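Local coordinates for protein beta-agarase B (PDB 4ATF) that cleaves the beta-1,4-linkages between beta-D-galactose and 3,6-anhydro-alpha-L-galactose in agarose, acting at random along the chain and retaining the anomeric configuration, at residues Phe38-Pro43 and Ser76-Gly81; Ile101-Arg106 and Met255-Asn260; Glu114-Val119 and Val296-Ile301; Phe198-Val203 and Tyr214-Leu219. The protein carries 1 engineered substitution. All blocks are in the same frame, centred on the assembly; numbering follows the deposited sequence. Where two conformers were deposited one is given.

Interactions 2 to 4 pair strands of the GH16 beta-sandwich; interaction 1 fastens a loop to the end of one. Interactions 1 and 3 share a sodium ion and a water bound to it, with centres about 14 Å apart. Interactions 2 and 3 meet where Ile257 and Ile259 pack on Val296, Ile299 and Ile301. Interactions 3 and 4 are neighbours, since strands 111-118 and 199-207 pair with each other, and their centres are about 10 Å apart. Interaction 2 comes nearest to the active site: the side chain of Met255 is about 6 Å from that of Glu138, the probable nucleophile, and that of Ile258 about 7 Å from bound agaro-oligosaccharide. The sodium site lies apart from the sugar-binding residues.

Interaction 1: Phe38-Pro43 and Ser76-Gly81. With NA (sodium ion), chain I.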
# COMPACT_ATOMS: atom_id res chain seq x y z
N PHE A 38 -10.15 -4.49 -13.48
CA PHE A 38 -9.07 -5.23 -14.17
C PHE A 38 -9.62 -6.41 -15.00
O PHE A 38 -9.02 -7.52 -14.98
CB PHE A 38 -7.99 -5.73 -13.15
CG PHE A 38 -7.35 -4.59 -12.38
CD1 PHE A 38 -6.60 -3.60 -13.08
CD2 PHE A 38 -7.53 -4.44 -10.99
CE1 PHE A 38 -6.04 -2.56 -12.39
CE2 PHE A 38 -6.96 -3.42 -10.31
CZ PHE A 38 -6.22 -2.47 -10.99
N GLU A 39 -10.70 -6.18 -15.76
CA GLU A 39 -11.28 -7.26 -16.55
C GLU A 39 -10.73 -7.33 -18.00
O GLU A 39 -11.08 -8.22 -18.75
CB GLU A 39 -12.82 -7.37 -16.42
CG GLU A 39 -13.28 -7.71 -14.98
CD GLU A 39 -13.05 -9.19 -14.54
OE1 GLU A 39 -13.11 -10.10 -15.39
OE2 GLU A 39 -12.79 -9.45 -13.33
N TYR A 40 -9.78 -6.46 -18.35
CA TYR A 40 -9.22 -6.41 -19.72
C TYR A 40 -7.88 -7.11 -19.69
O TYR A 40 -7.34 -7.32 -18.59
CB TYR A 40 -9.02 -4.93 -20.12
CG TYR A 40 -8.36 -4.10 -19.05
CD1 TYR A 40 -9.13 -3.45 -18.08
CD2 TYR A 40 -6.96 -3.98 -18.98
CE1 TYR A 40 -8.50 -2.63 -17.06
CE2 TYR A 40 -6.33 -3.22 -17.96
CZ TYR A 40 -7.12 -2.56 -16.99
OH TYR A 40 -6.50 -1.80 -16.01
N GLU A 41 -7.28 -7.35 -20.85
CA GLU A 41 -5.95 -7.96 -20.89
C GLU A 41 -4.89 -6.88 -21.11
O GLU A 41 -4.97 -6.19 -22.09
CB GLU A 41 -5.88 -9.03 -22.02
CG GLU A 41 -6.81 -10.25 -21.78
CD GLU A 41 -6.29 -11.19 -20.65
OE1 GLU A 41 -5.06 -11.56 -20.64
OE2 GLU A 41 -7.11 -11.56 -19.77
N ALA A 42 -3.86 -6.78 -20.29
CA ALA A 42 -2.82 -5.79 -20.55
C ALA A 42 -1.47 -6.49 -20.48
O ALA A 42 -0.96 -6.76 -19.36
CB ALA A 42 -2.88 -4.65 -19.52
N PRO A 43 -0.89 -6.84 -21.64
CA PRO A 43 0.44 -7.54 -21.66
C PRO A 43 1.51 -6.72 -20.90
O PRO A 43 1.50 -5.49 -20.98
CB PRO A 43 0.77 -7.64 -23.17
CG PRO A 43 -0.58 -7.55 -23.84
CD PRO A 43 -1.40 -6.60 -23.01
N SER A 76 4.67 -5.61 -14.20
CA SER A 76 3.22 -5.60 -13.94
C SER A 76 2.46 -5.96 -15.21
O SER A 76 2.94 -5.71 -16.35
CB SER A 76 2.78 -4.21 -13.39
OG SER A 76 3.17 -3.21 -14.35
N TYR A 77 1.27 -6.56 -15.03
CA TYR A 77 0.38 -6.85 -16.17
C TYR A 77 -1.06 -7.02 -15.69
O TYR A 77 -1.32 -7.02 -14.47
CB TYR A 77 0.84 -8.10 -16.94
CG TYR A 77 0.84 -9.38 -16.14
CD1 TYR A 77 1.82 -9.62 -15.17
CD2 TYR A 77 -0.07 -10.41 -16.43
CE1 TYR A 77 1.89 -10.89 -14.44
CE2 TYR A 77 -0.03 -11.70 -15.71
CZ TYR A 77 0.95 -11.89 -14.72
OH TYR A 77 0.99 -13.04 -14.01
N VAL A 78 -1.99 -7.14 -16.62
CA VAL A 78 -3.35 -7.53 -16.22
C VAL A 78 -3.86 -8.68 -17.03
O VAL A 78 -3.76 -8.67 -18.26
CB VAL A 78 -4.32 -6.36 -15.87
CG1 VAL A 78 -3.74 -4.97 -15.96
CG2 VAL A 78 -5.76 -6.55 -16.13
N ALA A 79 -4.29 -9.73 -16.33
CA ALA A 79 -4.69 -10.97 -17.04
C ALA A 79 -5.70 -11.77 -16.19
O ALA A 79 -5.65 -11.71 -14.94
CB ALA A 79 -3.45 -11.84 -17.37
N ASP A 80 -6.61 -12.47 -16.86
CA ASP A 80 -7.48 -13.42 -16.18
C ASP A 80 -8.27 -12.77 -15.01
O ASP A 80 -8.50 -13.43 -14.00
CB ASP A 80 -6.63 -14.60 -15.69
CG ASP A 80 -5.93 -15.32 -16.85
OD1 ASP A 80 -6.42 -15.31 -18.01
OD2 ASP A 80 -4.87 -15.89 -16.61
N GLY A 81 -8.64 -11.48 -15.14
CA GLY A 81 -9.45 -10.78 -14.15
C GLY A 81 -8.74 -10.05 -13.02
O GLY A 81 -9.41 -9.46 -12.15
NA NA I . -11.06 -8.26 -11.37
O HOH W 1 -7.95 -9.43 -16.75
O HOH W 2 -13.42 -8.69 -11.53
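Val78 lies against Phe38, Tyr40 and Ala42 at the centre of this contact. Its CG2 is modelled over one face of the Tyr40 ring, 4.2 Å from the centroid, as a CH-pi contact. The same methyl meets Phe38 CB at 3.8 Å. The modelled torsion is eclipsed (chi1 -1°) and CG2 comes too close to Tyr40 O, so the precise CH-pi geometry is doubtful. Val78 CG1 touches Ala42 CB at 3.7 Å and also rests against Tyr40 CE2. Phe51 of helix 49-54 packs on Tyr40, Ala42 and Val78. An alanine in place of Val78 would probably open a gap between Phe38, Tyr40 and Ala42. Ala42 and Val78 also form a single antiparallel hydrogen-bonded pair, with Ala42 N to Val78 O at 2.8 Å and Val78 N to Ala42 O at 3.0 Å. Glu41 bends at chi2 (-73°), which brings OE2 back to accept from Asp80 N at 3.1 Å. Gly81 has a backbone that a CB would jam against the preceding carbonyl oxygen. A water takes the Gly81 N-H and donates to the carbonyl oxygens of Phe38 and Tyr40. Gly81 O binds sodium at 2.2 Å, while Glu39 OE2 is a longer ligand at 2.9 Å. Asn37, Asp297 and a second water complete the site. The ion thus ties the loop to the turn after strand 76-79, and its charge probably offsets the repulsion between the carboxylates of Glu39 and Asp297.

Interaction 2: Ile101-Arg106 and Met255-Asn260; sequences ITSKTR and MDIIIN
Arg106 runs alongside Asp256, and its CG lies 3.1 Å from Asp256 OD1. The Arg106 chain is extended from CG to NE. NE makes a salt bridge to Asp256 OD1 at 2.8 Å. The oxygen lies near the guanidinium plane, but NE meets it from above the carboxylate plane, and the two planes are 41° apart. A water donates to Asp256 OD1 and also to Ser103 O. The other oxygen, Asp256 OD2, is hydrogen-bonded to ND1 of His60, a substrate-binding residue. Asp256 is thus placed to act as a second-shell residue and probably helps to orient that histidine. Thr102 CG2 touches Asp256 CB at 3.7 Å, while Thr102 OG1 bonds to the carbonyl of Phe58.

The segments belong to antiparallel strands 96-103 and 255-262 of the GH16 beta-sandwich. Ile101 and Ile259 form a hydrogen-bonded pair, and Thr102 and Ile258 a non-hydrogen-bonded one. The Thr102 and Ile258 face is the one near Tyr59, His60 and the bound sugar. Ile101 and Ile259 lie side by side on the other face, with Ile101 CG1 4.0 Å from Ile259 CB. Leu83 touches both, and Ile257 and Ile259 reach strand 293-306.

Ser103 bonds to Ile257 twice. Its N donates to Ile257 O at 2.9 Å. Its OG stands between the backbone N and the carbonyl carbon (chi1 60°), where it accepts from Ile257 N at 2.9 Å, almost straight. The same hydroxyl donates to Thr105 O at 2.8 Å, which probably steadies the backbone between Ser103 and Arg106.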
# COMPACT_ATOMS: atom_id res chain seq x y z
N ILE A 101 2.65 0.41 -10.04
CA ILE A 101 1.80 1.21 -10.91
C ILE A 101 1.27 2.39 -10.08
O ILE A 101 1.24 2.29 -8.85
CB ILE A 101 0.62 0.40 -11.55
CG1 ILE A 101 -0.54 0.13 -10.56
CG2 ILE A 101 1.15 -0.91 -12.31
CD1 ILE A 101 -1.82 -0.56 -11.26
N THR A 102 0.91 3.48 -10.76
CA THR A 102 0.40 4.71 -10.13
C THR A 102 -0.87 5.16 -10.86
O THR A 102 -0.94 5.07 -12.09
CB THR A 102 1.45 5.84 -10.21
OG1 THR A 102 2.71 5.39 -9.68
CG2 THR A 102 0.97 7.11 -9.44
N SER A 103 -1.88 5.63 -10.11
CA SER A 103 -3.09 6.19 -10.76
C SER A 103 -2.78 7.48 -11.55
O SER A 103 -1.90 8.26 -11.20
CB SER A 103 -4.20 6.48 -9.75
OG SER A 103 -3.73 7.44 -8.78
N LYS A 104 -3.48 7.68 -12.66
CA LYS A 104 -3.29 8.90 -13.44
C LYS A 104 -4.13 10.05 -12.88
O LYS A 104 -3.99 11.17 -13.37
CB LYS A 104 -3.58 8.64 -14.92
CG LYS A 104 -2.27 7.96 -15.58
CD LYS A 104 -2.41 7.85 -17.03
CE LYS A 104 -1.08 7.39 -17.61
NZ LYS A 104 -1.22 6.93 -18.96
N THR A 105 -5.01 9.78 -11.90
CA THR A 105 -5.87 10.80 -11.29
C THR A 105 -5.62 10.70 -9.78
O THR A 105 -5.34 9.63 -9.29
CB THR A 105 -7.41 10.54 -11.59
OG1 THR A 105 -7.62 10.70 -12.99
CG2 THR A 105 -8.35 11.47 -10.82
N ARG A 106 -5.73 11.82 -9.06
CA ARG A 106 -5.47 11.81 -7.64
C ARG A 106 -6.77 11.81 -6.87
O ARG A 106 -7.83 12.14 -7.43
CB ARG A 106 -4.61 13.05 -7.24
CG ARG A 106 -3.16 12.94 -7.84
CD ARG A 106 -2.20 14.04 -7.45
NE ARG A 106 -0.93 13.87 -8.19
CZ ARG A 106 -0.33 14.83 -8.87
NH1 ARG A 106 -0.85 16.03 -8.88
NH2 ARG A 106 0.78 14.59 -9.53
N MET A 255 -3.76 12.80 -3.35
CA MET A 255 -2.74 11.72 -3.36
C MET A 255 -2.93 10.81 -4.58
O MET A 255 -4.07 10.62 -5.05
CB MET A 255 -2.84 10.87 -2.08
CG MET A 255 -2.46 11.65 -0.81
SD MET A 255 -2.38 10.58 0.61
CE MET A 255 -2.24 11.82 1.95
N ASP A 256 -1.80 10.31 -5.10
CA ASP A 256 -1.73 9.24 -6.08
C ASP A 256 -2.04 7.88 -5.39
O ASP A 256 -1.68 7.65 -4.23
CB ASP A 256 -0.27 9.12 -6.61
CG ASP A 256 0.19 10.34 -7.47
OD1 ASP A 256 -0.65 11.06 -8.09
OD2 ASP A 256 1.42 10.56 -7.55
N ILE A 257 -2.68 6.96 -6.11
CA ILE A 257 -2.89 5.62 -5.60
C ILE A 257 -1.74 4.80 -6.17
O ILE A 257 -1.45 4.89 -7.37
CB ILE A 257 -4.23 5.05 -6.12
CG1 ILE A 257 -5.42 5.94 -5.69
CG2 ILE A 257 -4.36 3.53 -5.68
CD1 ILE A 257 -6.77 5.47 -6.39
N ILE A 258 -1.03 4.06 -5.33
CA ILE A 258 0.15 3.28 -5.81
C ILE A 258 -0.11 1.81 -5.40
O ILE A 258 -0.57 1.56 -4.27
CB ILE A 258 1.47 3.81 -5.16
CG1 ILE A 258 1.62 5.34 -5.44
CG2 ILE A 258 2.69 2.96 -5.56
CD1 ILE A 258 2.93 5.96 -4.90
N ILE A 259 0.14 0.86 -6.34
CA ILE A 259 0.06 -0.58 -6.05
C ILE A 259 1.43 -1.17 -6.43
O ILE A 259 1.85 -1.00 -7.57
CB ILE A 259 -1.10 -1.25 -6.86
CG1 ILE A 259 -2.42 -0.53 -6.55
CG2 ILE A 259 -1.11 -2.81 -6.55
CD1 ILE A 259 -3.68 -1.09 -7.27
N ASN A 260 2.11 -1.88 -5.52
CA ASN A 260 3.41 -2.40 -5.83
C ASN A 260 3.78 -3.53 -4.92
O ASN A 260 2.98 -3.93 -4.05
CB ASN A 260 4.52 -1.27 -5.84
CG ASN A 260 4.94 -0.78 -4.43
OD1 ASN A 260 4.87 -1.51 -3.46
ND2 ASN A 260 5.42 0.46 -4.34
O HOH W 3 -1.78 10.87 -10.48

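Interaction 3: Glu114-Val119 and Val296-Ile301; sequences EARAKV and VDWIRI. With NA (sodium ion), chain I.
This is an antiparallel strand pairing interrupted by a classic beta bulge, inside the GH16 beta-sandwich. Strand 111-118 lies between strands 293-306 and 199-207. At the bulge, Asp297 and Trp298 both face Arg116: Asp297 N donates to Arg116 O at 2.8 Å, and Arg116 N donates to Trp298 O at 2.9 Å. Ala115, Ala117, Val296 and Ile299 share one face, where Ile257 and Ile259 of strand 255-262 meet the two larger side chains.

The other face carries the long side chains. Arg116 CB sits over the six-membered ring of Trp298, 3.5 Å from its centroid and 10° off the normal, a CH-pi contact. Glu114 OE1 lies at the edge of that indole, 3.4 Å from Trp298 CH2. Arg300 and Glu114 lie side by side in a salt bridge. Arg300 NE and NH2 both donate to Glu114 OE1, at 2.9 and 3.0 Å, from the same face of the carboxylate. Glu114 OE2 is taken by Tyr112 and Arg200, and Arg300 also donates to the carbonyls of Ile17 and Pro18. A leucine in place of Arg300 would probably leave the buried Glu114 charge less well balanced and the Ile17 and Pro18 carbonyls without these donors.

With CG anti to the backbone N (chi1 -175°), the Asp297 carboxylate reaches both Arg116 and the ion. OD2 forms a salt bridge to Arg116 NH1 at 2.9 Å, on its anti side, while OD1 and the backbone O of Asp297 both bind sodium. The two nearby positive charges probably keep this carboxylate ionised and fixed in rotation.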
# COMPACT_ATOMS: atom_id res chain seq x y z
N GLU A 114 -10.98 0.87 -1.40
CA GLU A 114 -10.91 -0.51 -0.99
C GLU A 114 -10.42 -1.39 -2.13
O GLU A 114 -10.96 -1.39 -3.28
CB GLU A 114 -12.31 -0.96 -0.54
CG GLU A 114 -12.37 -2.34 0.13
CD GLU A 114 -13.82 -2.72 0.49
OE1 GLU A 114 -14.54 -3.24 -0.39
OE2 GLU A 114 -14.24 -2.54 1.66
N ALA A 115 -9.41 -2.19 -1.82
CA ALA A 115 -8.86 -3.15 -2.78
C ALA A 115 -9.19 -4.55 -2.34
O ALA A 115 -9.03 -4.85 -1.17
CB ALA A 115 -7.36 -3.02 -2.81
N ARG A 116 -9.64 -5.41 -3.28
CA ARG A 116 -9.75 -6.81 -2.99
C ARG A 116 -8.46 -7.48 -3.54
O ARG A 116 -8.19 -7.48 -4.77
CB ARG A 116 -11.04 -7.39 -3.61
CG ARG A 116 -11.18 -8.95 -3.44
CD ARG A 116 -12.51 -9.49 -3.94
NE ARG A 116 -12.76 -10.86 -3.36
CZ ARG A 116 -12.50 -12.00 -3.98
NH1 ARG A 116 -12.00 -11.98 -5.23
NH2 ARG A 116 -12.73 -13.17 -3.39
N ALA A 117 -7.62 -8.02 -2.64
CA ALA A 117 -6.28 -8.42 -3.03
C ALA A 117 -5.85 -9.66 -2.29
O ALA A 117 -6.38 -9.99 -1.19
CB ALA A 117 -5.22 -7.22 -2.74
N LYS A 118 -4.84 -10.32 -2.82
CA LYS A 118 -4.28 -11.53 -2.21
C LYS A 118 -2.78 -11.34 -1.92
O LYS A 118 -1.94 -11.35 -2.84
CB LYS A 118 -4.54 -12.75 -3.11
CG LYS A 118 -4.13 -14.10 -2.52
CD LYS A 118 -4.50 -15.21 -3.55
CE LYS A 118 -3.65 -16.39 -3.29
NZ LYS A 118 -4.54 -17.18 -2.48
N VAL A 119 -2.47 -11.17 -0.64
CA VAL A 119 -1.08 -10.92 -0.17
C VAL A 119 -0.20 -12.08 -0.67
O VAL A 119 -0.65 -13.27 -0.63
CB VAL A 119 -1.08 -10.86 1.40
CG1 VAL A 119 0.37 -10.76 1.99
CG2 VAL A 119 -1.94 -9.63 1.86
N VAL A 296 -4.42 -8.36 -7.58
CA VAL A 296 -5.45 -7.42 -7.13
C VAL A 296 -6.66 -7.66 -8.02
O VAL A 296 -6.57 -7.46 -9.22
CB VAL A 296 -5.00 -5.92 -7.18
CG1 VAL A 296 -6.16 -4.97 -6.84
CG2 VAL A 296 -3.86 -5.70 -6.20
N ASP A 297 -7.76 -8.14 -7.46
CA ASP A 297 -8.99 -8.39 -8.23
C ASP A 297 -9.64 -7.05 -8.63
O ASP A 297 -10.06 -6.86 -9.78
CB ASP A 297 -9.95 -9.27 -7.38
CG ASP A 297 -11.21 -9.69 -8.14
OD1 ASP A 297 -11.29 -9.51 -9.37
OD2 ASP A 297 -12.16 -10.21 -7.48
N TRP A 298 -9.69 -6.10 -7.69
CA TRP A 298 -10.25 -4.76 -8.00
C TRP A 298 -9.90 -3.73 -6.95
O TRP A 298 -9.46 -4.07 -5.83
CB TRP A 298 -11.80 -4.80 -8.23
CG TRP A 298 -12.67 -5.63 -7.21
CD1 TRP A 298 -13.33 -6.85 -7.44
CD2 TRP A 298 -13.04 -5.23 -5.87
NE1 TRP A 298 -14.08 -7.21 -6.29
CE2 TRP A 298 -13.91 -6.24 -5.34
CE3 TRP A 298 -12.70 -4.12 -5.08
CZ2 TRP A 298 -14.45 -6.15 -4.03
CZ3 TRP A 298 -13.22 -4.04 -3.77
CH2 TRP A 298 -14.09 -5.06 -3.26
N ILE A 299 -10.07 -2.47 -7.31
CA ILE A 299 -9.91 -1.37 -6.41
C ILE A 299 -11.07 -0.41 -6.68
O ILE A 299 -11.31 -0.02 -7.85
CB ILE A 299 -8.50 -0.72 -6.50
CG1 ILE A 299 -8.37 0.40 -5.39
CG2 ILE A 299 -8.21 -0.23 -7.92
CD1 ILE A 299 -6.90 0.84 -5.20
N ARG A 300 -11.85 -0.12 -5.63
CA ARG A 300 -13.06 0.66 -5.82
C ARG A 300 -12.93 1.89 -4.91
O ARG A 300 -12.36 1.82 -3.81
CB ARG A 300 -14.31 -0.20 -5.53
CG ARG A 300 -14.50 -0.64 -4.03
CD ARG A 300 -15.64 -1.72 -4.03
NE ARG A 300 -15.95 -2.09 -2.63
CZ ARG A 300 -17.19 -2.01 -2.09
NH1 ARG A 300 -18.27 -1.68 -2.82
NH2 ARG A 300 -17.37 -2.36 -0.80
N ILE A 301 -13.46 3.00 -5.40
CA ILE A 301 -13.27 4.31 -4.82
C ILE A 301 -14.65 5.01 -4.79
O ILE A 301 -15.36 5.04 -5.81
CB ILE A 301 -12.32 5.16 -5.71
CG1 ILE A 301 -10.90 4.53 -5.75
CG2 ILE A 301 -12.34 6.61 -5.21
CD1 ILE A 301 -10.14 4.64 -7.14
NA NA I . -11.06 -8.26 -11.37
O HOH W 2 -13.42 -8.69 -11.53

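Interaction 4: Phe198-Val203 and Tyr214-Leu219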
# COMPACT_ATOMS: atom_id res chain seq x y z
N PHE A 198 -8.16 -14.01 -1.21
CA PHE A 198 -8.47 -12.60 -1.38
C PHE A 198 -9.20 -12.05 -0.18
O PHE A 198 -10.15 -12.69 0.33
CB PHE A 198 -9.31 -12.36 -2.67
CG PHE A 198 -8.48 -12.50 -3.94
CD1 PHE A 198 -8.27 -13.79 -4.53
CD2 PHE A 198 -7.84 -11.37 -4.52
CE1 PHE A 198 -7.47 -13.96 -5.67
CE2 PHE A 198 -7.08 -11.54 -5.68
CZ PHE A 198 -6.86 -12.82 -6.24
N HIS A 199 -8.82 -10.84 0.23
CA HIS A 199 -9.56 -10.11 1.26
C HIS A 199 -9.77 -8.67 0.79
O HIS A 199 -9.10 -8.16 -0.17
CB HIS A 199 -8.73 -10.11 2.58
CG HIS A 199 -8.60 -11.47 3.20
ND1 HIS A 199 -9.54 -12.00 4.07
CD2 HIS A 199 -7.65 -12.41 3.08
CE1 HIS A 199 -9.18 -13.21 4.45
NE2 HIS A 199 -8.02 -13.49 3.86
N ARG A 200 -10.67 -7.98 1.46
CA ARG A 200 -10.96 -6.58 1.12
C ARG A 200 -10.31 -5.68 2.16
O ARG A 200 -10.68 -5.74 3.34
CB ARG A 200 -12.48 -6.35 1.16
CG ARG A 200 -13.24 -6.95 -0.04
CD ARG A 200 -14.55 -6.22 -0.20
NE ARG A 200 -15.43 -6.70 0.72
CZ ARG A 200 -16.24 -6.06 1.55
NH1 ARG A 200 -16.32 -4.71 1.77
NH2 ARG A 200 -16.97 -6.91 2.20
N PHE A 201 -9.39 -4.82 1.73
CA PHE A 201 -8.71 -3.88 2.60
C PHE A 201 -9.12 -2.45 2.18
O PHE A 201 -8.86 -2.06 1.03
CB PHE A 201 -7.18 -4.06 2.41
CG PHE A 201 -6.71 -5.46 2.65
CD1 PHE A 201 -6.49 -5.92 3.95
CD2 PHE A 201 -6.52 -6.33 1.58
CE1 PHE A 201 -6.04 -7.24 4.21
CE2 PHE A 201 -6.07 -7.66 1.76
CZ PHE A 201 -5.79 -8.15 3.10
N GLY A 202 -9.68 -1.67 3.10
CA GLY A 202 -10.17 -0.36 2.74
C GLY A 202 -9.76 0.68 3.78
O GLY A 202 -9.39 0.33 4.95
N VAL A 203 -9.86 1.94 3.38
CA VAL A 203 -9.62 3.05 4.29
C VAL A 203 -10.63 4.14 3.98
O VAL A 203 -10.87 4.47 2.80
CB VAL A 203 -8.21 3.64 4.12
CG1 VAL A 203 -8.11 4.46 2.83
CG2 VAL A 203 -7.86 4.53 5.34
N TYR A 214 -10.63 -0.68 7.39
CA TYR A 214 -11.65 -1.73 7.29
C TYR A 214 -11.05 -2.96 6.64
O TYR A 214 -10.34 -2.88 5.61
CB TYR A 214 -12.82 -1.25 6.39
CG TYR A 214 -13.59 -0.11 7.02
CD1 TYR A 214 -13.15 1.25 6.87
CD2 TYR A 214 -14.74 -0.36 7.81
CE1 TYR A 214 -13.90 2.34 7.50
CE2 TYR A 214 -15.45 0.68 8.43
CZ TYR A 214 -15.03 2.00 8.29
OH TYR A 214 -15.82 2.93 8.96
N ILE A 215 -11.31 -4.13 7.22
CA ILE A 215 -10.91 -5.39 6.56
C ILE A 215 -12.14 -6.23 6.50
O ILE A 215 -12.82 -6.45 7.55
CB ILE A 215 -9.78 -6.16 7.33
CG1 ILE A 215 -8.50 -5.27 7.29
CG2 ILE A 215 -9.48 -7.48 6.65
CD1 ILE A 215 -7.34 -5.75 8.22
N ASP A 216 -12.44 -6.68 5.28
CA ASP A 216 -13.62 -7.55 5.04
C ASP A 216 -14.89 -6.94 5.59
O ASP A 216 -15.72 -7.63 6.17
CB ASP A 216 -13.35 -8.97 5.57
CG ASP A 216 -12.32 -9.74 4.69
OD1 ASP A 216 -12.12 -9.32 3.51
OD2 ASP A 216 -11.74 -10.78 5.15
N GLY A 217 -15.04 -5.63 5.41
CA GLY A 217 -16.35 -5.03 5.69
C GLY A 217 -16.55 -4.60 7.15
O GLY A 217 -17.67 -4.25 7.50
N VAL A 218 -15.47 -4.60 7.95
CA VAL A 218 -15.49 -4.36 9.39
C VAL A 218 -14.46 -3.31 9.78
O VAL A 218 -13.33 -3.32 9.31
CB VAL A 218 -15.11 -5.69 10.18
CG1 VAL A 218 -14.91 -5.42 11.73
CG2 VAL A 218 -16.09 -6.66 10.02
N LEU A 219 -14.85 -2.38 10.62
CA LEU A 219 -13.95 -1.35 11.10
C LEU A 219 -12.94 -1.97 12.01
O LEU A 219 -13.33 -2.48 13.07
CB LEU A 219 -14.72 -0.37 11.99
CG LEU A 219 -14.32 1.11 12.14
CD1 LEU A 219 -14.59 1.57 13.62
CD2 LEU A 219 -13.03 1.58 11.59
O HOH W 4 -13.28 -3.81 3.84
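Phe201 and Ile215 form an antiparallel non-hydrogen-bonded pair, and Gly202 and Tyr214 the hydrogen-bonded pair next to it. Gly202 N to Tyr214 O and Tyr214 N to Gly202 O are both 2.9 Å. Asp216 N continues the pattern by donating to Arg200 O at 2.8 Å. Here the side chain of Asp216 takes over. Its OD1 accepts the backbone N-H of Arg200 at 2.8 Å in a nearly straight bond (175°). Its OD2 accepts from His199 ND1 at 2.7 Å. This bond uses the syn lone pair of the carboxylate and lies in the imidazole plane, with the two flat groups 31° apart. The carboxylate is thus fixed at both oxygens, and His199 is held with ND1 protonated. Trp194 meets the His199 ring edge-to-face.

The segments belong to strands 199-207 and 210-215, a beta hairpin in the GH16 beta-sandwich, and reach into strand 218-224. A type I' turn from Ile215 to Val218 leads there, with Asp216 and Gly217 at its corners. Gly217 has backbone angles at which a CB would strike the preceding carbonyl oxygen.

Arg200 bends at chi3 (-79°), and one face of its guanidinium lies over the Asp216-Gly217 peptide, with NH2 4.0 Å from Gly217 N. Its NH1 makes a salt bridge to Glu114. Phe201 and Ile215 share one face of the sheet, where Phe201 CD1 meets Ile215 CG1 at 4.0 Å, and Phe201 also packs on Leu142.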